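Local atomic coordinates of GTPase-activating protein BEM3 (Saccharomyces cerevisiae S288C, PDB entry 6FSF), a protein that activates GTP hydrolysis by CDC42 and, less efficiently, by RHO1, binds phosphatidylinositol 3-phosphate, and is represented here by its tandem PX and PH domains. Residues 23-28 and 226-231; 83-88 and 94-99. All coordinates share one frame; numbering follows the deposited sequence.

Contact 1: residues 23-28 and 226-231; sequences VLSTLY and CTETSK
Ser25 OG is gripped from two directions: it donates to Glu228 OE1 at 2.7 Å and accepts from the backbone N of Leu27, 2.9 Å from OG. The second bond closes an ST turn at the corner of the first PX-domain strand, next to a classic beta bulge where Leu24 and Ser25 both face Leu38. Glu228 reaches this corner from the PH domain, out of the short link between strand 221-226 and helix 230-240, so the contact is a joint between the two domains. The carboxylate binds in a forked manner, each oxygen offering its syn lone pair: OE1 takes the serine hydroxyl, and OE2 takes the backbone N of Thr26 at 3.0 Å in a nearly straight bond (169°). With OG anti to its own backbone N (chi1 173°), Ser25 can meet the acid and the turn amide together. Because the site is buried, these two donors probably do much to stabilise the negative charge. The Leu27 side chain runs past that of Glu228 in the opposite direction and shields its apolar stem. The hydroxyl of Thr26 finds its partner in Arg96. Along the flank of the acid, Leu27 CD1 rests 3.8 Å from Glu228 CG.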
loop_
_atom_site.group_PDB
_atom_site.type_symbol
_atom_site.label_atom_id
_atom_site.label_comp_id
_atom_site.label_asym_id
_atom_site.label_seq_id
_atom_site.Cartn_x
_atom_site.Cartn_y
_atom_site.Cartn_z
ATOM N N VAL A 23 6.914 -1.446 2.050
ATOM C CA VAL A 23 5.483 -1.633 1.845
ATOM C C VAL A 23 5.017 -0.550 0.878
ATOM O O VAL A 23 5.038 0.638 1.210
ATOM C CB VAL A 23 4.711 -1.576 3.168
ATOM C CG1 VAL A 23 3.234 -1.846 2.939
ATOM C CG2 VAL A 23 5.291 -2.575 4.159
ATOM N N LEU A 24 4.617 -0.954 -0.326
ATOM C CA LEU A 24 4.259 0.006 -1.361
ATOM C C LEU A 24 2.797 0.426 -1.308
ATOM O O LEU A 24 2.469 1.545 -1.721
ATOM C CB LEU A 24 4.571 -0.571 -2.746
ATOM C CG LEU A 24 6.029 -0.933 -3.050
ATOM C CD1 LEU A 24 6.146 -1.571 -4.427
ATOM C CD2 LEU A 24 6.930 0.288 -2.945
ATOM N N SER A 25 1.916 -0.437 -0.806
ATOM C CA SER A 25 0.483 -0.170 -0.840
ATOM C C SER A 25 -0.242 -1.161 0.056
ATOM O O SER A 25 0.233 -2.274 0.301
ATOM C CB SER A 25 -0.072 -0.261 -2.265
ATOM O OG SER A 25 -1.486 -0.149 -2.265
ATOM N N THR A 26 -1.410 -0.732 0.542
ATOM C CA THR A 26 -2.377 -1.610 1.190
ATOM C C THR A 26 -3.727 -1.561 0.481
ATOM O O THR A 26 -4.747 -1.945 1.061
ATOM C CB THR A 26 -2.541 -1.252 2.669
ATOM O OG1 THR A 26 -3.136 0.047 2.790
ATOM C CG2 THR A 26 -1.187 -1.245 3.370
ATOM N N LEU A 27 -3.749 -1.087 -0.768
ATOM C CA LEU A 27 -4.952 -1.045 -1.592
ATOM C C LEU A 27 -4.787 -1.854 -2.872
ATOM O O LEU A 27 -5.547 -1.666 -3.827
ATOM C CB LEU A 27 -5.322 0.400 -1.930
ATOM C CG LEU A 27 -5.558 1.333 -0.746
ATOM C CD1 LEU A 27 -5.873 2.732 -1.246
ATOM C CD2 LEU A 27 -6.678 0.804 0.133
ATOM N N TYR A 28 -3.808 -2.753 -2.907
ATOM C CA TYR A 28 -3.520 -3.530 -4.104
ATOM C C TYR A 28 -4.547 -4.641 -4.288
ATOM O O TYR A 28 -4.920 -5.329 -3.336
ATOM C CB TYR A 28 -2.113 -4.124 -4.017
ATOM C CG TYR A 28 -1.698 -4.937 -5.224
ATOM C CD1 TYR A 28 -1.763 -6.325 -5.207
ATOM C CD2 TYR A 28 -1.230 -4.316 -6.375
ATOM C CE1 TYR A 28 -1.380 -7.073 -6.306
ATOM C CE2 TYR A 28 -0.844 -5.055 -7.481
ATOM C CZ TYR A 28 -0.921 -6.432 -7.441
ATOM O OH TYR A 28 -0.539 -7.168 -8.540
ATOM N N CYS A 226 -7.558 11.182 -2.775
ATOM C CA CYS A 226 -6.438 11.085 -1.854
ATOM C C CYS A 226 -5.496 9.977 -2.305
ATOM O O CYS A 226 -5.924 8.970 -2.876
ATOM C CB CYS A 226 -6.914 10.808 -0.423
ATOM S SG CYS A 226 -7.966 12.090 0.286
ATOM N N THR A 227 -4.207 10.177 -2.053
ATOM C CA THR A 227 -3.196 9.162 -2.297
ATOM C C THR A 227 -2.828 8.470 -0.989
ATOM O O THR A 227 -3.185 8.914 0.102
ATOM C CB THR A 227 -1.951 9.773 -2.947
ATOM O OG1 THR A 227 -1.554 10.948 -2.229
ATOM C CG2 THR A 227 -2.225 10.136 -4.400
ATOM N N GLU A 228 -2.097 7.362 -1.112
ATOM C CA GLU A 228 -1.708 6.606 0.071
ATOM C C GLU A 228 -0.577 7.278 0.841
ATOM O O GLU A 228 -0.465 7.087 2.057
ATOM C CB GLU A 228 -1.308 5.183 -0.322
ATOM C CG GLU A 228 -2.460 4.358 -0.866
ATOM C CD GLU A 228 -2.077 2.913 -1.097
ATOM O OE1 GLU A 228 -1.824 2.539 -2.261
ATOM O OE2 GLU A 228 -2.019 2.154 -0.106
ATOM N N THR A 229 0.258 8.059 0.162
ATOM C CA THR A 229 1.357 8.769 0.797
ATOM C C THR A 229 1.337 10.228 0.363
ATOM O O THR A 229 0.718 10.593 -0.641
ATOM C CB THR A 229 2.720 8.148 0.449
ATOM O OG1 THR A 229 2.969 8.296 -0.955
ATOM C CG2 THR A 229 2.748 6.670 0.811
ATOM N N SER A 230 2.025 11.066 1.142
ATOM C CA SER A 230 2.151 12.470 0.771
ATOM C C SER A 230 3.064 12.646 -0.436
ATOM O O SER A 230 2.888 13.592 -1.212
ATOM C CB SER A 230 2.663 13.286 1.957
ATOM O OG SER A 230 3.974 12.892 2.319
ATOM N N LYS A 231 4.039 11.748 -0.610
ATOM C CA LYS A 231 4.879 11.803 -1.801
ATOM C C LYS A 231 4.065 11.520 -3.055
ATOM O O LYS A 231 4.265 12.158 -4.094
ATOM C CB LYS A 231 6.036 10.809 -1.686
ATOM C CG LYS A 231 6.924 10.770 -2.922
ATOM C CD LYS A 231 7.928 9.633 -2.875
ATOM C CE LYS A 231 8.823 9.659 -4.105
ATOM N NZ LYS A 231 9.859 8.591 -4.072
#

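Contact 2: residues 83-88 and 94-99; sequences QLFQTL and DTRKNI
Arg96 lays its guanidinium flat on the ring of Phe85, the planes only 7° apart and the centres separated by 4.3 Å, a cation-pi stack shifted toward the CD1 and CE1 side. The methylene before it joins in: CD sits over the same ring, 3.8 Å from the centroid, in a CH-pi contact. This pair ties the loop that precedes helix 90-107 of the PX domain back onto the helix itself. NH1 donates to Leu84 O at 2.8 Å; this oxygen lies at the guanidinium edge, close to the plane of the group, though the bond is bent (150°). The side chain leaves the helix with CG between the backbone N and the carbonyl carbon (chi1 71°), then extends to NE, which turns to Thr26. Leu84 slides past the arginine stem, and its CD1 reaches both Arg96 CB and, at 3.9 Å, Ile99 CD1. A leucine in place of Arg96 would probably leave the carbonyl of Leu84 without its donor and the Phe85 ring without its flat cationic cover. The chemistry is thus divided by direction: the face of the guanidinium and its CD methylene lie against the ring, while the bond at the edge probably restrains the group from turning.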
loop_
_atom_site.group_PDB
_atom_site.type_symbol
_atom_site.label_atom_id
_atom_site.label_comp_id
_atom_site.label_asym_id
_atom_site.label_seq_id
_atom_site.Cartn_x
_atom_site.Cartn_y
_atom_site.Cartn_z
ATOM N N GLN A 83 -8.727 -1.923 13.838
ATOM C CA GLN A 83 -9.607 -0.801 13.517
ATOM C C GLN A 83 -9.116 -0.022 12.304
ATOM O O GLN A 83 -9.915 0.627 11.622
ATOM C CB GLN A 83 -9.735 0.131 14.723
ATOM C CG GLN A 83 -10.813 -0.269 15.725
ATOM C CD GLN A 83 -10.481 -1.544 16.478
ATOM O OE1 GLN A 83 -9.339 -2.004 16.477
ATOM N NE2 GLN A 83 -11.483 -2.120 17.130
ATOM N N LEU A 84 -7.812 -0.064 12.024
ATOM C CA LEU A 84 -7.273 0.584 10.836
ATOM C C LEU A 84 -7.736 -0.078 9.545
ATOM O O LEU A 84 -7.538 0.498 8.470
ATOM C CB LEU A 84 -5.743 0.593 10.893
ATOM C CG LEU A 84 -5.105 1.446 11.992
ATOM C CD1 LEU A 84 -3.596 1.258 12.022
ATOM C CD2 LEU A 84 -5.454 2.910 11.798
ATOM N N PHE A 85 -8.348 -1.262 9.625
ATOM C CA PHE A 85 -8.811 -2.001 8.458
ATOM C C PHE A 85 -10.326 -2.176 8.440
ATOM O O PHE A 85 -10.832 -3.050 7.728
ATOM C CB PHE A 85 -8.134 -3.372 8.395
ATOM C CG PHE A 85 -6.666 -3.318 8.088
ATOM C CD1 PHE A 85 -6.211 -3.437 6.784
ATOM C CD2 PHE A 85 -5.736 -3.158 9.102
ATOM C CE1 PHE A 85 -4.859 -3.394 6.497
ATOM C CE2 PHE A 85 -4.383 -3.113 8.823
ATOM C CZ PHE A 85 -3.943 -3.231 7.518
ATOM N N GLN A 86 -11.060 -1.371 9.211
ATOM C CA GLN A 86 -12.505 -1.540 9.337
ATOM C C GLN A 86 -13.282 -0.531 8.498
ATOM O O GLN A 86 -13.994 -0.916 7.568
ATOM C CB GLN A 86 -12.912 -1.456 10.811
ATOM C CG GLN A 86 -12.513 -2.689 11.618
ATOM C CD GLN A 86 -13.078 -2.684 13.025
ATOM O OE1 GLN A 86 -13.903 -1.840 13.371
ATOM N NE2 GLN A 86 -12.635 -3.634 13.844
ATOM N N THR A 87 -13.160 0.756 8.806
ATOM C CA THR A 87 -13.785 1.814 8.019
ATOM C C THR A 87 -12.707 2.486 7.179
ATOM O O THR A 87 -11.727 3.007 7.721
ATOM C CB THR A 87 -14.499 2.838 8.909
ATOM O OG1 THR A 87 -13.530 3.677 9.554
ATOM C CG2 THR A 87 -15.332 2.134 9.967
ATOM N N LEU A 88 -12.885 2.461 5.860
ATOM C CA LEU A 88 -11.890 2.995 4.935
ATOM C C LEU A 88 -11.859 4.520 4.992
ATOM O O LEU A 88 -12.852 5.179 4.658
ATOM C CB LEU A 88 -12.180 2.528 3.511
ATOM C CG LEU A 88 -11.112 2.861 2.462
ATOM C CD1 LEU A 88 -9.851 2.065 2.734
ATOM C CD2 LEU A 88 -11.601 2.623 1.035
ATOM N N ASP A 94 -3.061 5.816 5.264
ATOM C CA ASP A 94 -1.717 6.369 5.396
ATOM C C ASP A 94 -1.004 5.799 6.614
ATOM O O ASP A 94 0.184 5.463 6.554
ATOM C CB ASP A 94 -1.789 7.894 5.489
ATOM C CG ASP A 94 -0.419 8.539 5.549
ATOM O OD1 ASP A 94 -0.043 9.226 4.577
ATOM O OD2 ASP A 94 0.285 8.357 6.563
ATOM N N THR A 95 -1.719 5.680 7.734
ATOM C CA THR A 95 -1.077 5.285 8.984
ATOM C C THR A 95 -0.673 3.815 8.962
ATOM O O THR A 95 0.470 3.471 9.291
ATOM C CB THR A 95 -2.005 5.574 10.164
ATOM O OG1 THR A 95 -2.303 6.976 10.206
ATOM C CG2 THR A 95 -1.342 5.175 11.468
ATOM N N ARG A 96 -1.595 2.931 8.565
ATOM C CA ARG A 96 -1.330 1.496 8.635
ATOM C C ARG A 96 -0.194 1.083 7.707
ATOM O O ARG A 96 0.475 0.072 7.959
ATOM C CB ARG A 96 -2.603 0.712 8.311
ATOM C CG ARG A 96 -3.040 0.771 6.850
ATOM C CD ARG A 96 -4.486 0.314 6.697
ATOM N NE ARG A 96 -4.844 0.029 5.312
ATOM C CZ ARG A 96 -6.077 -0.258 4.904
ATOM N NH1 ARG A 96 -7.075 -0.289 5.777
ATOM N NH2 ARG A 96 -6.314 -0.507 3.622
ATOM N N LYS A 97 0.043 1.847 6.639
ATOM C CA LYS A 97 1.168 1.557 5.758
ATOM C C LYS A 97 2.496 1.858 6.444
ATOM O O LYS A 97 3.483 1.140 6.243
ATOM C CB LYS A 97 1.024 2.356 4.466
ATOM C CG LYS A 97 2.128 2.143 3.443
ATOM C CD LYS A 97 1.804 2.908 2.171
ATOM C CE LYS A 97 3.001 2.993 1.246
ATOM N NZ LYS A 97 4.160 3.648 1.910
ATOM N N ASN A 98 2.538 2.911 7.266
ATOM C CA ASN A 98 3.769 3.239 7.978
ATOM C C ASN A 98 4.064 2.221 9.072
ATOM O O ASN A 98 5.225 1.853 9.288
ATOM C CB ASN A 98 3.678 4.646 8.572
ATOM C CG ASN A 98 3.506 5.715 7.515
ATOM O OD1 ASN A 98 3.931 5.547 6.372
ATOM N ND2 ASN A 98 2.890 6.828 7.893
ATOM N N ILE A 99 3.029 1.761 9.776
ATOM C CA ILE A 99 3.232 0.759 10.818
ATOM C C ILE A 99 3.724 -0.547 10.206
ATOM O O ILE A 99 4.608 -1.215 10.757
ATOM C CB ILE A 99 1.935 0.554 11.622
ATOM C CG1 ILE A 99 1.451 1.883 12.206
ATOM C CG2 ILE A 99 2.139 -0.489 12.716
ATOM C CD1 ILE A 99 0.188 1.768 13.011
#

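Overall arrangement
The first strand of the PX sheet, 19-29, comes early and supplies one half of contact 1. The chain then adds strands 35-43 and 49-55 and helix 57-70 before the loop 83-88 folds against helix 90-107, where contact 2 closes a small loop within the PX domain; strand 129-130 joins the sheet later. Only once all seven strands of the PH sheet have been laid down does segment 226-231 return to 23-28, so contact 2 is nested inside the much larger loop of contact 1. Their centres lie about 11 Å apart, and Thr26 is the shared residue: its backbone meets the PH glutamate, its hydroxyl the PX arginine, so long-range and short-range closures share one junction.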